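Bd3460 (Bdellovibrio bacteriovorus, PDB 5CEC) is an ankyrin-repeat immunity protein that binds the predatory endopeptidase Bd3459 and probably protects the predator from its own enzyme during prey invasion. Local coordinates at residues K31-A36 and A43-L48; D55-D60 and L89-N94; P66-A71 and L100-T105; D107-A112 and M136-N141. One frame throughout, in Å; residues are numbered along the deposited sequence.

Overall arrangement
The four contacts follow the ankyrin solenoid from its N-terminal end toward its middle. Contact 1 pairs the first two helices, 31-39 and 42-49, antiparallel. Contact 3 sets helix 66-72 beside helix 99-105, nearly parallel, and contact 2 joins the loops that lead into these same helices, its centre about 11 Å from that of contact 3; along the chain the segments of the two alternate. Contact 4, its centre also about 11 Å from that of contact 3, carries the stack on from helix 109-117 to helix 134-141. Contacts 1 and 4 lie about 26 Å apart between centres and do not touch. Contacts 2, 3 and 4 all include residues that meet Bd3459.

Contact 1 (K31-A36 and A43-L48); sequences KALNEA and AKVKNL
Leu48 lays its CD1 methyl against the backbone of helix 31-36, between Ala32 and Leu33: CD1 of Leu48 is 3.5 Å from Leu33 N and 4.0 Å from Ala32 CB. Alanine suits position 32, since its single methyl lets the leucine branch come down onto the main chain. Leu33 approaches Val45 differently, the two side chains crossing at a slant with Leu33 CD1 3.9 Å from Val45 CG1. Because Leu33 turns its CG away from its own backbone N (chi1 173°), its branch extends to the valine. The other valine methyl, CG2, meets Ala36 CB at 3.8 Å. That same alanine methyl is flanked by the aliphatic part of Lys44, whose CG is also 3.8 Å from Ala36 CB; the lysine chain then bends at its third torsion and carries its charged end off to one side of the alanine methyl. The segment axes approach to 8.9 Å at 149°, an antiparallel helix pair, as in the ankyrin fold. Leu33 also packs on Ile54 and Leu56, and Val45 on Ile78 and Phe81 of helix 76-84. With methyls and methylenes making all the side-chain contacts, cohesion here rests on dispersion and the hydrophobic effect, and shape rather than polar bonding sets the fit.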
loop_
_atom_site.group_PDB
_atom_site.type_symbol
_atom_site.label_atom_id
_atom_site.label_comp_id
_atom_site.label_asym_id
_atom_site.label_seq_id
_atom_site.Cartn_x
_atom_site.Cartn_y
_atom_site.Cartn_z
ATOM N N LYS B 31 5.414 8.086 -23.844
ATOM C CA LYS B 31 5.774 7.085 -22.839
ATOM C C LYS B 31 6.035 7.745 -21.485
ATOM O O LYS B 31 5.626 7.225 -20.457
ATOM C CB LYS B 31 6.982 6.268 -23.291
ATOM C CG LYS B 31 7.284 5.060 -22.414
ATOM C CD LYS B 31 8.354 4.184 -23.054
ATOM C CE LYS B 31 8.825 3.092 -22.109
ATOM N NZ LYS B 31 10.009 2.365 -22.640
ATOM N N ALA B 32 6.689 8.909 -21.494
ATOM C CA ALA B 32 6.985 9.631 -20.253
ATOM C C ALA B 32 5.721 10.091 -19.522
ATOM O O ALA B 32 5.637 9.966 -18.302
ATOM C CB ALA B 32 7.889 10.817 -20.538
ATOM N N LEU B 33 4.758 10.637 -20.266
ATOM C CA LEU B 33 3.486 11.035 -19.683
ATOM C C LEU B 33 2.752 9.833 -19.069
ATOM O O LEU B 33 2.240 9.908 -17.925
ATOM C CB LEU B 33 2.564 11.677 -20.711
ATOM C CG LEU B 33 1.126 11.997 -20.275
ATOM C CD1 LEU B 33 1.048 12.840 -19.013
ATOM C CD2 LEU B 33 0.364 12.698 -21.384
ATOM N N ASN B 34 2.657 8.749 -19.837
ATOM C CA ASN B 34 1.965 7.534 -19.361
ATOM C C ASN B 34 2.584 6.965 -18.090
ATOM O O ASN B 34 1.866 6.606 -17.160
ATOM C CB ASN B 34 1.872 6.473 -20.462
ATOM C CG ASN B 34 0.976 6.903 -21.605
ATOM O OD1 ASN B 34 0.211 7.874 -21.489
ATOM N ND2 ASN B 34 1.086 6.220 -22.723
ATOM N N GLU B 35 3.917 6.945 -18.038
ATOM C CA GLU B 35 4.640 6.517 -16.840
ATOM C C GLU B 35 4.399 7.434 -15.632
ATOM O O GLU B 35 4.072 6.965 -14.534
ATOM C CB GLU B 35 6.137 6.348 -17.154
ATOM C CG GLU B 35 6.404 5.130 -18.043
ATOM C CD GLU B 35 7.871 4.888 -18.366
ATOM O OE1 GLU B 35 8.711 5.781 -18.140
ATOM O OE2 GLU B 35 8.188 3.784 -18.859
ATOM N N ALA B 36 4.484 8.743 -15.842
ATOM C CA ALA B 36 4.204 9.690 -14.754
ATOM C C ALA B 36 2.774 9.558 -14.241
ATOM O O ALA B 36 2.525 9.626 -13.032
ATOM C CB ALA B 36 4.484 11.113 -15.219
ATOM N N ALA B 43 3.311 16.575 -10.862
ATOM C CA ALA B 43 4.131 17.673 -11.364
ATOM C C ALA B 43 4.645 17.344 -12.744
ATOM O O ALA B 43 4.586 18.172 -13.639
ATOM C CB ALA B 43 5.296 17.983 -10.427
ATOM N N LYS B 44 5.105 16.107 -12.913
ATOM C CA LYS B 44 5.634 15.640 -14.189
ATOM C C LYS B 44 4.541 15.600 -15.247
ATOM O O LYS B 44 4.767 15.966 -16.396
ATOM C CB LYS B 44 6.281 14.264 -14.013
ATOM C CG LYS B 44 7.165 13.807 -15.155
ATOM C CD LYS B 44 8.100 12.681 -14.716
ATOM C CE LYS B 44 9.179 13.142 -13.733
ATOM N NZ LYS B 44 10.207 12.096 -13.459
ATOM N N VAL B 45 3.349 15.169 -14.843
ATOM C CA VAL B 45 2.190 15.198 -15.730
ATOM C C VAL B 45 1.858 16.640 -16.185
ATOM O O VAL B 45 1.727 16.889 -17.378
ATOM C CB VAL B 45 0.971 14.495 -15.094
ATOM C CG1 VAL B 45 -0.320 14.785 -15.874
ATOM C CG2 VAL B 45 1.216 12.981 -15.004
ATOM N N LYS B 46 1.761 17.580 -15.248
ATOM C CA LYS B 46 1.475 18.992 -15.605
ATOM C C LYS B 46 2.551 19.595 -16.508
ATOM O O LYS B 46 2.238 20.374 -17.427
ATOM C CB LYS B 46 1.275 19.852 -14.356
ATOM C CG LYS B 46 -0.014 19.553 -13.614
ATOM C CD LYS B 46 -0.265 20.555 -12.498
ATOM C CE LYS B 46 -1.500 20.197 -11.705
ATOM N NZ LYS B 46 -1.789 21.214 -10.659
ATOM N N ASN B 47 3.813 19.236 -16.250
ATOM C CA ASN B 47 4.930 19.682 -17.094
ATOM C C ASN B 47 4.954 19.106 -18.499
ATOM O O ASN B 47 5.637 19.639 -19.336
ATOM C CB ASN B 47 6.278 19.424 -16.408
ATOM C CG ASN B 47 6.519 20.352 -15.219
ATOM O OD1 ASN B 47 5.793 21.333 -15.009
ATOM N ND2 ASN B 47 7.547 20.043 -14.432
ATOM N N LEU B 48 4.218 18.035 -18.767
ATOM C CA LEU B 48 4.126 17.458 -20.125
ATOM C C LEU B 48 2.832 17.825 -20.857
ATOM O O LEU B 48 2.832 18.003 -22.080
ATOM C CB LEU B 48 4.259 15.925 -20.054
ATOM C CG LEU B 48 5.673 15.399 -19.757
ATOM C CD1 LEU B 48 5.661 13.925 -19.368
ATOM C CD2 LEU B 48 6.580 15.632 -20.955
#

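Contact 2 (D55-D60 and L89-N94); sequences DLNAQD and LELKNN
Leu91 and Gln59 make most of this meeting of two loops. One methyl of Leu91, CD1, sits 3.3 Å from Asn57 O and 3.9 Å from Asn57 CB, the two side chains crossing at about a right angle. Its other methyl, CD2, lies 3.8 Å from Gln59 OE1, so the branched leucine end spans both residues. Gln59 reaches across to the other loop with an extended chain, bringing NE2 within 2.9 Å of Lys92 O. A water accepts hydrogen bonds from Gln59 NE2 (3.3 Å) and from Lys92 N (2.9 Å), bridging the loops; a long polar amide suits this partly open site. The same NE2 donates to Gly63 O, which helps fix the direction of the amide. Farther out, Asn57 is placed by a type I turn from Asp55 to Ala58 and by an Asx turn in which Asn57 N donates to Asp55 OD1 at 2.9 Å, meeting the carboxylate from above its plane. Asn57 OD1 in turn accepts from Asn88 N, a second tie to the following loop. Segment 55-60 leads toward helix 66-72 and segment 89-94 toward helix 99-105. Beneath them Leu91 packs on Met68 of helix 66-72 and Leu56 on Leu33 of helix 31-39, while Asn93 and Asn94 bond to Ser393 and Lys390 of the Bd3459 chain.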
loop_
_atom_site.group_PDB
_atom_site.type_symbol
_atom_site.label_atom_id
_atom_site.label_comp_id
_atom_site.label_asym_id
_atom_site.label_seq_id
_atom_site.Cartn_x
_atom_site.Cartn_y
_atom_site.Cartn_z
ATOM N N ASP B 55 -1.397 14.555 -27.743
ATOM C CA ASP B 55 -2.792 14.196 -27.880
ATOM C C ASP B 55 -3.118 13.265 -26.750
ATOM O O ASP B 55 -2.686 12.129 -26.739
ATOM C CB ASP B 55 -2.996 13.522 -29.240
ATOM C CG ASP B 55 -4.406 13.016 -29.455
ATOM O OD1 ASP B 55 -5.305 13.179 -28.584
ATOM O OD2 ASP B 55 -4.595 12.441 -30.541
ATOM N N LEU B 56 -3.920 13.744 -25.805
ATOM C CA LEU B 56 -4.218 12.969 -24.608
ATOM C C LEU B 56 -5.091 11.769 -24.890
ATOM O O LEU B 56 -5.223 10.931 -24.012
ATOM C CB LEU B 56 -4.881 13.847 -23.538
ATOM C CG LEU B 56 -4.021 14.990 -22.991
ATOM C CD1 LEU B 56 -4.827 15.870 -22.045
ATOM C CD2 LEU B 56 -2.768 14.502 -22.289
ATOM N N ASN B 57 -5.717 11.698 -26.076
ATOM C CA ASN B 57 -6.485 10.521 -26.456
ATOM C C ASN B 57 -5.677 9.518 -27.270
ATOM O O ASN B 57 -6.210 8.470 -27.623
ATOM C CB ASN B 57 -7.747 10.948 -27.219
ATOM C CG ASN B 57 -8.753 11.645 -26.335
ATOM O OD1 ASN B 57 -8.864 11.359 -25.129
ATOM N ND2 ASN B 57 -9.503 12.575 -26.920
ATOM N N ALA B 58 -4.425 9.845 -27.623
ATOM C CA ALA B 58 -3.592 8.875 -28.336
ATOM C C ALA B 58 -3.264 7.658 -27.460
ATOM O O ALA B 58 -3.009 7.776 -26.247
ATOM C CB ALA B 58 -2.322 9.525 -28.868
ATOM N N GLN B 59 -3.303 6.489 -28.086
ATOM C CA GLN B 59 -3.085 5.238 -27.388
ATOM C C GLN B 59 -1.741 4.630 -27.765
ATOM O O GLN B 59 -1.291 4.732 -28.918
ATOM C CB GLN B 59 -4.230 4.286 -27.700
ATOM C CG GLN B 59 -5.527 4.699 -27.027
ATOM C CD GLN B 59 -6.736 3.983 -27.584
ATOM O OE1 GLN B 59 -7.296 4.368 -28.622
ATOM N NE2 GLN B 59 -7.133 2.911 -26.917
ATOM N N ASP B 60 -1.127 3.960 -26.791
ATOM C CA ASP B 60 0.165 3.357 -26.984
ATOM C C ASP B 60 0.037 1.954 -27.578
ATOM O O ASP B 60 -1.056 1.545 -27.999
ATOM C CB ASP B 60 0.976 3.415 -25.687
ATOM C CG ASP B 60 0.572 2.400 -24.647
ATOM O OD1 ASP B 60 -0.334 1.597 -24.867
ATOM O OD2 ASP B 60 1.227 2.413 -23.587
ATOM N N LEU B 89 -13.374 9.414 -22.203
ATOM C CA LEU B 89 -13.435 8.466 -21.104
ATOM C C LEU B 89 -13.554 7.026 -21.513
ATOM O O LEU B 89 -13.344 6.135 -20.681
ATOM C CB LEU B 89 -14.584 8.806 -20.154
ATOM C CG LEU B 89 -14.662 10.218 -19.555
ATOM C CD1 LEU B 89 -15.794 10.342 -18.561
ATOM C CD2 LEU B 89 -13.341 10.597 -18.902
ATOM N N GLU B 90 -13.870 6.774 -22.772
ATOM C CA GLU B 90 -14.333 5.463 -23.217
ATOM C C GLU B 90 -13.378 4.689 -24.113
ATOM O O GLU B 90 -13.706 3.570 -24.576
ATOM C CB GLU B 90 -15.702 5.593 -23.865
ATOM C CG GLU B 90 -16.742 6.269 -23.001
ATOM C CD GLU B 90 -16.933 5.684 -21.627
ATOM O OE1 GLU B 90 -16.698 4.480 -21.405
ATOM O OE2 GLU B 90 -17.336 6.454 -20.733
ATOM N N LEU B 91 -12.175 5.219 -24.307
ATOM C CA LEU B 91 -11.159 4.441 -25.018
ATOM C C LEU B 91 -10.852 3.183 -24.226
ATOM O O LEU B 91 -11.019 3.132 -23.005
ATOM C CB LEU B 91 -9.919 5.276 -25.282
ATOM C CG LEU B 91 -10.160 6.508 -26.170
ATOM C CD1 LEU B 91 -8.943 7.393 -26.196
ATOM C CD2 LEU B 91 -10.547 6.077 -27.570
ATOM N N LYS B 92 -10.427 2.143 -24.934
ATOM C CA LYS B 92 -10.173 0.831 -24.354
ATOM C C LYS B 92 -8.791 0.334 -24.707
ATOM O O LYS B 92 -8.308 0.543 -25.830
ATOM C CB LYS B 92 -11.204 -0.184 -24.841
ATOM C CG LYS B 92 -12.586 0.104 -24.305
ATOM C CD LYS B 92 -13.616 -0.740 -24.968
ATOM C CE LYS B 92 -14.989 -0.440 -24.452
ATOM N NZ LYS B 92 -15.985 -0.932 -25.441
ATOM N N ASN B 93 -8.146 -0.318 -23.747
ATOM C CA ASN B 93 -6.856 -0.974 -24.042
ATOM C C ASN B 93 -7.063 -2.299 -24.754
ATOM O O ASN B 93 -8.181 -2.677 -25.071
ATOM C CB ASN B 93 -6.026 -1.142 -22.778
ATOM C CG ASN B 93 -6.495 -2.301 -21.923
ATOM O OD1 ASN B 93 -7.685 -2.573 -21.859
ATOM N ND2 ASN B 93 -5.564 -3.043 -21.320
ATOM N N ASN B 94 -5.982 -3.053 -24.927
ATOM C CA ASN B 94 -6.099 -4.378 -25.570
ATOM C C ASN B 94 -6.894 -5.415 -24.781
ATOM O O ASN B 94 -7.431 -6.339 -25.376
ATOM C CB ASN B 94 -4.731 -4.920 -26.010
ATOM C CG ASN B 94 -3.777 -5.208 -24.856
ATOM O OD1 ASN B 94 -4.030 -4.865 -23.705
ATOM N ND2 ASN B 94 -2.650 -5.782 -25.181
HETATM O O HOH W 1 -10.200 2.264 -27.850
#

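Contact 3 (P66-A71 and L100-T105); sequences PLMNAA and LAFAVT
The Phe102 ring is the flat group that carries the contact, and Met68 comes to it obliquely, at the side carrying CD2 and CE2. Met68 CG is 3.8 Å from Phe102 CD2, and the sulfur follows along the ring, with SD 3.9 Å from Phe102 CE2. Measured to the ring centroid, SD stands 5.0 Å away and 59° off the normal, a Met-aromatic contact of oblique geometry. The methionine chain is extended beyond CG, which carries its thioether past the ring; a flexible, polarisable chain suits such a slanting neighbour. Further along the two helices the meeting residues become small. Ala71 CB is 4.2 Å from Ala103 CB, and Ala71 O lies 3.8 Å from Ala103 CA. These alanines let the CA atoms of residues 71 and 103 come within 4.9 Å, although the segment axes are 8.1 Å apart and inclined by only 12°. Thr105 is tied back within its own helix: its OG1 donates to Ala101 O at 2.8 Å, while Thr105 N reaches that oxygen from the opposite face of the carbonyl plane. The pair is a near-parallel step between equivalent helices of successive predicted ankyrin repeats. Asn69 touches helix 31-39 before it, Val104 packs on helix 134-141 after it, Ala103 meets Val111 of helix 109-117, and Phe102 packs against Arg392 of the Bd3459 chain.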
loop_
_atom_site.group_PDB
_atom_site.type_symbol
_atom_site.label_atom_id
_atom_site.label_comp_id
_atom_site.label_asym_id
_atom_site.label_seq_id
_atom_site.Cartn_x
_atom_site.Cartn_y
_atom_site.Cartn_z
ATOM N N PRO B 66 -3.097 8.073 -21.104
ATOM C CA PRO B 66 -2.780 8.664 -19.803
ATOM C C PRO B 66 -3.851 8.421 -18.756
ATOM O O PRO B 66 -3.526 8.150 -17.582
ATOM C CB PRO B 66 -2.671 10.162 -20.124
ATOM C CG PRO B 66 -2.215 10.184 -21.543
ATOM C CD PRO B 66 -2.858 9.023 -22.214
ATOM N N LEU B 67 -5.112 8.592 -19.129
ATOM C CA LEU B 67 -6.185 8.429 -18.157
ATOM C C LEU B 67 -6.226 7.011 -17.600
ATOM O O LEU B 67 -6.465 6.823 -16.399
ATOM C CB LEU B 67 -7.534 8.794 -18.790
ATOM C CG LEU B 67 -8.714 8.786 -17.826
ATOM C CD1 LEU B 67 -8.590 9.868 -16.788
ATOM C CD2 LEU B 67 -10.027 8.870 -18.563
ATOM N N MET B 68 -6.065 6.011 -18.463
ATOM C CA MET B 68 -6.034 4.616 -17.987
ATOM C C MET B 68 -4.903 4.393 -17.006
ATOM O O MET B 68 -5.096 3.708 -16.002
ATOM C CB MET B 68 -5.903 3.636 -19.140
ATOM C CG MET B 68 -7.117 3.518 -20.039
ATOM S SD MET B 68 -6.590 2.637 -21.523
ATOM C CE MET B 68 -7.839 3.183 -22.666
ATOM N N ASN B 69 -3.730 4.916 -17.321
ATOM C CA ASN B 69 -2.605 4.829 -16.421
ATOM C C ASN B 69 -2.875 5.476 -15.072
ATOM O O ASN B 69 -2.574 4.886 -14.037
ATOM C CB ASN B 69 -1.377 5.461 -17.079
ATOM C CG ASN B 69 -0.647 4.516 -17.991
ATOM O OD1 ASN B 69 0.109 3.683 -17.528
ATOM N ND2 ASN B 69 -0.857 4.644 -19.294
ATOM N N ALA B 70 -3.440 6.689 -15.065
ATOM C CA ALA B 70 -3.741 7.382 -13.819
ATOM C C ALA B 70 -4.781 6.614 -13.003
ATOM O O ALA B 70 -4.693 6.544 -11.780
ATOM C CB ALA B 70 -4.239 8.780 -14.105
ATOM N N ALA B 71 -5.795 6.085 -13.681
ATOM C CA ALA B 71 -6.855 5.330 -13.023
ATOM C C ALA B 71 -6.334 4.036 -12.388
ATOM O O ALA B 71 -6.660 3.747 -11.239
ATOM C CB ALA B 71 -7.973 5.028 -13.988
ATOM N N LEU B 100 -12.389 3.548 -16.299
ATOM C CA LEU B 100 -13.223 3.179 -15.160
ATOM C C LEU B 100 -13.027 1.708 -14.809
ATOM O O LEU B 100 -12.968 1.355 -13.611
ATOM C CB LEU B 100 -14.692 3.501 -15.446
ATOM C CG LEU B 100 -15.671 3.097 -14.340
ATOM C CD1 LEU B 100 -15.320 3.691 -12.969
ATOM C CD2 LEU B 100 -17.086 3.509 -14.732
ATOM N N ALA B 101 -12.948 0.845 -15.810
ATOM C CA ALA B 101 -12.611 -0.555 -15.533
ATOM C C ALA B 101 -11.261 -0.713 -14.887
ATOM O O ALA B 101 -11.154 -1.486 -13.937
ATOM C CB ALA B 101 -12.700 -1.392 -16.787
ATOM N N PHE B 102 -10.260 0.008 -15.330
ATOM C CA PHE B 102 -8.949 -0.015 -14.660
ATOM C C PHE B 102 -9.052 0.377 -13.199
ATOM O O PHE B 102 -8.447 -0.264 -12.343
ATOM C CB PHE B 102 -7.934 0.873 -15.367
ATOM C CG PHE B 102 -7.260 0.218 -16.519
ATOM C CD1 PHE B 102 -6.220 -0.648 -16.278
ATOM C CD2 PHE B 102 -7.650 0.434 -17.849
ATOM C CE1 PHE B 102 -5.578 -1.299 -17.307
ATOM C CE2 PHE B 102 -6.964 -0.202 -18.886
ATOM C CZ PHE B 102 -5.933 -1.060 -18.600
ATOM N N ALA B 103 -9.834 1.412 -12.907
ATOM C CA ALA B 103 -9.955 1.891 -11.535
ATOM C C ALA B 103 -10.616 0.827 -10.666
ATOM O O ALA B 103 -10.099 0.473 -9.607
ATOM C CB ALA B 103 -10.754 3.178 -11.488
ATOM N N VAL B 104 -11.777 0.333 -11.083
ATOM C CA VAL B 104 -12.499 -0.658 -10.282
ATOM C C VAL B 104 -11.652 -1.892 -10.071
ATOM O O VAL B 104 -11.508 -2.389 -8.935
ATOM C CB VAL B 104 -13.864 -0.971 -10.928
ATOM C CG1 VAL B 104 -14.482 -2.220 -10.337
ATOM C CG2 VAL B 104 -14.762 0.251 -10.748
ATOM N N THR B 105 -11.064 -2.416 -11.144
ATOM C CA THR B 105 -10.340 -3.678 -11.036
ATOM C C THR B 105 -9.041 -3.565 -10.247
ATOM O O THR B 105 -8.560 -4.577 -9.741
ATOM C CB THR B 105 -10.025 -4.293 -12.405
ATOM O OG1 THR B 105 -9.243 -3.384 -13.159
ATOM C CG2 THR B 105 -11.305 -4.654 -13.172
#

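Contact 4 (D107-A112 and M136-N141); sequences DAYDVA and MRAAQN
Tyr109 drives its phenol end into the surface of helix 134-141, and the tight part of the contact gathers round that oxygen. Tyr109 OH lies 3.5 Å from Ala138 CA and 3.6 Å from Asn141 CB, while the ring follows more loosely, its CE1 4.2 Å from Ala138 CB. Alanine suits position 138 because its small side chain lets the phenol reach the main chain. Tyr109 and Asn141 cross at about a right angle, with ring and amide planes 34° apart. The CG of Asn141 lies beside its own backbone N (chi1 -68°), and from there ND2 turns back along the helix to donate to Arg137 O at 3.0 Å, the donor lying in the carbonyl plane. Looser and less buried is the side of Asp107, whose backbone, with positive phi, ends helix 99-105 in a Schellman motif. Its carboxylate pairs with Lys403 of the Bd3459 chain, and Asn141 ND2 also bonds to Gln400 of that chain. Arg137 packs on the same Gln400, but its salt bridge is with Asp132 of its own chain. The chemistry is thus divided: an aromatic wedge packs the two helices together, while the amide and carboxylate beside it contribute polar groups to the interface with Bd3459.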
loop_
_atom_site.group_PDB
_atom_site.type_symbol
_atom_site.label_atom_id
_atom_site.label_comp_id
_atom_site.label_asym_id
_atom_site.label_seq_id
_atom_site.Cartn_x
_atom_site.Cartn_y
_atom_site.Cartn_z
ATOM N N ASP B 107 -8.923 -1.608 -7.526
ATOM C CA ASP B 107 -9.400 -1.150 -6.222
ATOM C C ASP B 107 -9.155 0.331 -5.976
ATOM O O ASP B 107 -9.111 0.775 -4.831
ATOM C CB ASP B 107 -8.824 -1.997 -5.074
ATOM C CG ASP B 107 -9.319 -3.426 -5.057
ATOM O OD1 ASP B 107 -9.863 -3.944 -6.028
ATOM O OD2 ASP B 107 -9.180 -4.100 -4.037
ATOM N N ALA B 108 -9.128 1.127 -7.056
ATOM C CA ALA B 108 -9.049 2.578 -6.966
ATOM C C ALA B 108 -10.465 3.140 -6.984
ATOM O O ALA B 108 -10.914 3.748 -7.943
ATOM C CB ALA B 108 -8.215 3.154 -8.081
ATOM N N TYR B 109 -11.181 2.902 -5.897
ATOM C CA TYR B 109 -12.593 3.227 -5.838
ATOM C C TYR B 109 -12.876 4.710 -5.650
ATOM O O TYR B 109 -13.915 5.178 -6.098
ATOM C CB TYR B 109 -13.276 2.363 -4.780
ATOM C CG TYR B 109 -13.524 0.966 -5.312
ATOM C CD1 TYR B 109 -14.529 0.734 -6.243
ATOM C CD2 TYR B 109 -12.729 -0.131 -4.935
ATOM C CE1 TYR B 109 -14.774 -0.521 -6.767
ATOM C CE2 TYR B 109 -12.957 -1.395 -5.463
ATOM C CZ TYR B 109 -13.981 -1.594 -6.369
ATOM O OH TYR B 109 -14.269 -2.829 -6.888
ATOM N N ASP B 110 -11.942 5.456 -5.069
ATOM C CA ASP B 110 -12.035 6.922 -5.137
ATOM C C ASP B 110 -12.015 7.444 -6.583
ATOM O O ASP B 110 -12.804 8.327 -6.972
ATOM C CB ASP B 110 -10.930 7.593 -4.295
ATOM C CG ASP B 110 -9.441 7.125 -4.675
ATOM O OD1 ASP B 110 -9.180 6.050 -5.364
ATOM O OD2 ASP B 110 -8.521 7.875 -4.256
ATOM N N VAL B 111 -11.121 6.879 -7.382
ATOM C CA VAL B 111 -11.033 7.219 -8.783
ATOM C C VAL B 111 -12.306 6.783 -9.503
ATOM O O VAL B 111 -12.871 7.526 -10.329
ATOM C CB VAL B 111 -9.780 6.609 -9.443
ATOM C CG1 VAL B 111 -9.856 6.766 -10.950
ATOM C CG2 VAL B 111 -8.510 7.263 -8.912
ATOM N N ALA B 112 -12.775 5.589 -9.194
ATOM C CA ALA B 112 -13.984 5.080 -9.849
ATOM C C ALA B 112 -15.142 6.062 -9.582
ATOM O O ALA B 112 -15.898 6.401 -10.516
ATOM C CB ALA B 112 -14.351 3.692 -9.333
ATOM N N MET B 136 -20.504 -6.280 -11.282
ATOM C CA MET B 136 -20.126 -7.485 -10.552
ATOM C C MET B 136 -18.840 -7.335 -9.771
ATOM O O MET B 136 -18.742 -7.759 -8.632
ATOM C CB MET B 136 -20.006 -8.684 -11.505
ATOM C CG MET B 136 -21.331 -9.173 -11.968
ATOM S SD MET B 136 -21.216 -10.380 -13.298
ATOM C CE MET B 136 -20.567 -11.803 -12.436
ATOM N N ARG B 137 -17.848 -6.748 -10.394
ATOM C CA ARG B 137 -16.565 -6.579 -9.769
ATOM C C ARG B 137 -16.673 -5.646 -8.559
ATOM O O ARG B 137 -16.120 -5.914 -7.478
ATOM C CB ARG B 137 -15.518 -6.105 -10.790
ATOM C CG ARG B 137 -14.101 -6.031 -10.237
ATOM C CD ARG B 137 -13.562 -7.338 -9.672
ATOM N NE ARG B 137 -13.783 -8.447 -10.608
ATOM C CZ ARG B 137 -13.006 -8.761 -11.653
ATOM N NH1 ARG B 137 -11.865 -8.135 -11.852
ATOM N NH2 ARG B 137 -13.390 -9.709 -12.490
ATOM N N ALA B 138 -17.369 -4.524 -8.729
ATOM C CA ALA B 138 -17.630 -3.612 -7.596
ATOM C C ALA B 138 -18.455 -4.284 -6.492
ATOM O O ALA B 138 -18.177 -4.110 -5.311
ATOM C CB ALA B 138 -18.324 -2.363 -8.095
ATOM N N ALA B 139 -19.435 -5.094 -6.868
ATOM C CA ALA B 139 -20.299 -5.743 -5.879
ATOM C C ALA B 139 -19.553 -6.639 -4.949
ATOM O O ALA B 139 -19.892 -6.744 -3.777
ATOM C CB ALA B 139 -21.429 -6.517 -6.550
ATOM N N GLN B 140 -18.515 -7.293 -5.436
ATOM C CA GLN B 140 -17.733 -8.147 -4.563
ATOM C C GLN B 140 -16.885 -7.364 -3.583
ATOM O O GLN B 140 -16.459 -7.923 -2.602
ATOM C CB GLN B 140 -16.832 -9.078 -5.351
ATOM C CG GLN B 140 -17.551 -10.199 -6.075
ATOM C CD GLN B 140 -16.590 -11.281 -6.564
ATOM O OE1 GLN B 140 -16.264 -11.308 -7.759
ATOM N NE2 GLN B 140 -16.129 -12.147 -5.697
ATOM N N ASN B 141 -16.622 -6.086 -3.831
ATOM C CA ASN B 141 -15.528 -5.367 -3.181
ATOM C C ASN B 141 -15.855 -4.010 -2.581
ATOM O O ASN B 141 -15.241 -3.656 -1.596
ATOM C CB ASN B 141 -14.376 -5.209 -4.179
ATOM C CG ASN B 141 -13.742 -6.532 -4.508
ATOM O OD1 ASN B 141 -13.152 -7.185 -3.639
ATOM N ND2 ASN B 141 -13.932 -6.991 -5.737
#